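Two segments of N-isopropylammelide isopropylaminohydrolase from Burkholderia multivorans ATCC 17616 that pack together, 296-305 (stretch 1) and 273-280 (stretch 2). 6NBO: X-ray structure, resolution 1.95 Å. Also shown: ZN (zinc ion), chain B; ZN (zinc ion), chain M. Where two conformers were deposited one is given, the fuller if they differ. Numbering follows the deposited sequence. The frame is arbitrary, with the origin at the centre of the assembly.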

# COMPACT_ATOMS: atom_id res chain seq x y z
N GLY A 296 15.33 -9.69 7.86
CA GLY A 296 14.87 -8.56 8.64
C GLY A 296 14.31 -7.42 7.83
O GLY A 296 14.24 -6.30 8.33
N VAL A 297 13.92 -7.67 6.58
CA VAL A 297 13.37 -6.64 5.70
C VAL A 297 11.85 -6.72 5.76
O VAL A 297 11.27 -7.78 5.52
CB VAL A 297 13.88 -6.81 4.26
CG1 VAL A 297 13.20 -5.80 3.32
CG2 VAL A 297 15.38 -6.64 4.20
N THR A 298 11.21 -5.60 6.07
CA THR A 298 9.75 -5.55 6.07
C THR A 298 9.19 -5.64 4.66
O THR A 298 9.67 -4.96 3.74
CB THR A 298 9.28 -4.26 6.73
OG1 THR A 298 9.77 -4.23 8.07
CG2 THR A 298 7.75 -4.18 6.73
N VAL A 299 8.15 -6.45 4.48
CA VAL A 299 7.51 -6.64 3.18
C VAL A 299 6.13 -5.99 3.21
O VAL A 299 5.31 -6.29 4.09
CB VAL A 299 7.41 -8.12 2.79
CG1 VAL A 299 6.72 -8.26 1.43
CG2 VAL A 299 8.81 -8.74 2.72
N ILE A 300 5.88 -5.12 2.24
CA ILE A 300 4.61 -4.41 2.04
C ILE A 300 3.90 -5.03 0.84
O ILE A 300 4.49 -5.14 -0.24
CB ILE A 300 4.85 -2.91 1.80
CG1 ILE A 300 5.67 -2.28 2.94
CG2 ILE A 300 3.52 -2.18 1.59
CD1 ILE A 300 6.26 -0.92 2.57
N GLY A 301 2.65 -5.42 1.01
CA GLY A 301 1.87 -5.91 -0.12
C GLY A 301 1.11 -4.79 -0.82
O GLY A 301 0.74 -3.80 -0.21
N GLY A 302 0.91 -4.94 -2.13
CA GLY A 302 0.12 -3.97 -2.86
C GLY A 302 -0.50 -4.57 -4.10
O GLY A 302 -0.04 -5.60 -4.61
N ASN A 303 -1.55 -3.92 -4.61
CA ASN A 303 -2.14 -4.36 -5.88
C ASN A 303 -1.31 -3.94 -7.08
O ASN A 303 -1.30 -4.65 -8.09
CB ASN A 303 -3.56 -3.79 -6.08
CG ASN A 303 -4.63 -4.61 -5.40
OD1 ASN A 303 -5.05 -5.65 -5.90
ND2 ASN A 303 -5.09 -4.13 -4.24
N ASP A 304 -0.63 -2.80 -6.99
CA ASP A 304 -0.23 -1.99 -8.14
C ASP A 304 -1.51 -1.47 -8.79
O ASP A 304 -2.47 -1.15 -8.08
CB ASP A 304 0.61 -2.79 -9.15
CG ASP A 304 1.74 -1.95 -9.74
OD1 ASP A 304 1.87 -0.78 -9.34
OD2 ASP A 304 2.49 -2.46 -10.59
N GLY A 305 -1.55 -1.40 -10.12
CA GLY A 305 -2.73 -0.85 -10.78
C GLY A 305 -3.98 -1.67 -10.52
O GLY A 305 -3.94 -2.87 -10.23
ZN ZN B . 3.44 0.84 -9.21
ZN ZN M . 4.12 -0.98 -11.48
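Stretch 2 (273-280) GVAVVTTA

Stretch 2 lies alongside stretch 1 as a neighbouring parallel β-strand. Each stretch begins with a glycine, Gly273 or Gly296, that ends a helix in a Schellman motif; the positive phi there is readily adopted by glycine. The chain then extends. Strand 299-301 and the strand ending at Thr278 run in the same direction, their axes crossing at -31° and approaching to 4.6 Å. The register pairs Val299 with Val276, Ile300 with Val277 and Gly301 with Thr278, at CA-CA distances of 5.1, 4.5 and 5.3 Å.

Four backbone hydrogen bonds fix this register, the donor alternating between the strands as parallel pairing requires. Val276 N donates to Thr298 O (3.0 Å), Ile300 N to Val276 O (2.7 Å), Thr278 N to Ile300 O (2.9 Å) and Gly302 N to Thr278 O (3.2 Å). The N-H...O angle is 140° in the last, whose donor, Gly302, lies just past the end of strand 299-301. CA-H...O contacts accompany the ladder: Val277 CA lies 3.2 Å from Ile300 O, and Thr279 CA 3.1 Å from Gly302 O. Before the ladder begins, water 1 bridges the two stretches, accepting from Thr298 N (2.9 Å) and donating weakly to Val274 O (2.8 Å).

Side chains alternate between the two faces of the sheet. On one, Ile300 packs its CD1 against Ala275 CB (3.6 Å) and its CB against Val277 CG2 (3.7 Å); the small alanine and branched valine both fit against the long isoleucine. On the other, Val299 CG2 meets Val276 CG1 at 4.0 Å, while Val299 CG1 touches Thr278 CG2 at 3.8 Å. Val297 CG1 also reaches Val276 CG1, at 4.1 Å. Beta-branched residues suit such extended backbone, and these buried surfaces are largely apolar. Thr278 presents its methyl to Val299 while its OG1 accepts a weak hydrogen bond from Ala280 N (3.3 Å), so the hydroxyl is used within its own stretch.

Beyond the strands, Thr279 points toward stretch 1. Its CB lies 3.1 Å from Gly302 O, and an ideal CB on Gly302 would stand 3.8 Å from both Thr279 CG2 and Val277 CG1. Thr279 CG2 also approaches Asp304 CB at 4.0 Å, whereas its OG1 is 2.9 Å from water 2, which donates weakly to Asn303 O (3.3 Å). The carboxylate of Asp304 serves the metals: OD1 binds the chain B zinc at 2.3 Å and OD2 the chain M zinc at 2.4 Å.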

# COMPACT_ATOMS: atom_id res chain seq x y z
N GLY A 273 16.33 0.24 7.58
CA GLY A 273 14.89 0.34 7.68
C GLY A 273 14.20 0.52 6.34
O GLY A 273 13.14 1.15 6.28
N VAL A 274 14.78 -0.01 5.27
CA VAL A 274 14.18 0.07 3.94
C VAL A 274 13.26 -1.13 3.74
O VAL A 274 13.72 -2.28 3.80
CB VAL A 274 15.26 0.12 2.85
CG1 VAL A 274 14.61 0.02 1.47
CG2 VAL A 274 16.09 1.38 2.99
N ALA A 275 11.98 -0.88 3.50
CA ALA A 275 11.00 -1.92 3.22
C ALA A 275 10.92 -2.18 1.72
O ALA A 275 11.35 -1.36 0.90
CB ALA A 275 9.62 -1.52 3.75
N VAL A 276 10.37 -3.34 1.36
CA VAL A 276 10.15 -3.68 -0.03
C VAL A 276 8.65 -3.89 -0.25
O VAL A 276 7.95 -4.45 0.59
CB VAL A 276 10.99 -4.90 -0.47
CG1 VAL A 276 10.54 -6.20 0.22
CG2 VAL A 276 11.00 -5.04 -1.99
N VAL A 277 8.16 -3.39 -1.39
CA VAL A 277 6.79 -3.61 -1.81
C VAL A 277 6.78 -4.72 -2.84
O VAL A 277 7.52 -4.66 -3.83
CB VAL A 277 6.16 -2.33 -2.39
CG1 VAL A 277 4.80 -2.67 -3.00
CG2 VAL A 277 6.05 -1.26 -1.33
N THR A 278 5.94 -5.73 -2.63
CA THR A 278 5.72 -6.72 -3.67
C THR A 278 4.23 -6.76 -4.00
O THR A 278 3.39 -6.68 -3.11
CB THR A 278 6.24 -8.12 -3.28
OG1 THR A 278 6.12 -9.00 -4.41
CG2 THR A 278 5.48 -8.72 -2.08
N THR A 279 3.92 -6.83 -5.29
CA THR A 279 2.55 -6.99 -5.74
C THR A 279 2.34 -8.38 -6.32
O THR A 279 1.27 -8.66 -6.89
CB THR A 279 2.20 -5.91 -6.76
OG1 THR A 279 2.94 -6.13 -7.97
CG2 THR A 279 2.57 -4.53 -6.18
N ALA A 280 3.35 -9.24 -6.19
CA ALA A 280 3.29 -10.63 -6.62
C ALA A 280 2.87 -10.83 -8.08
O ALA A 280 1.99 -11.65 -8.36
CB ALA A 280 2.39 -11.43 -5.70
O HOH W 1 12.85 -3.20 6.27
O HOH W 2 0.74 -6.69 -9.77
O HOH W 3 3.59 1.24 -11.87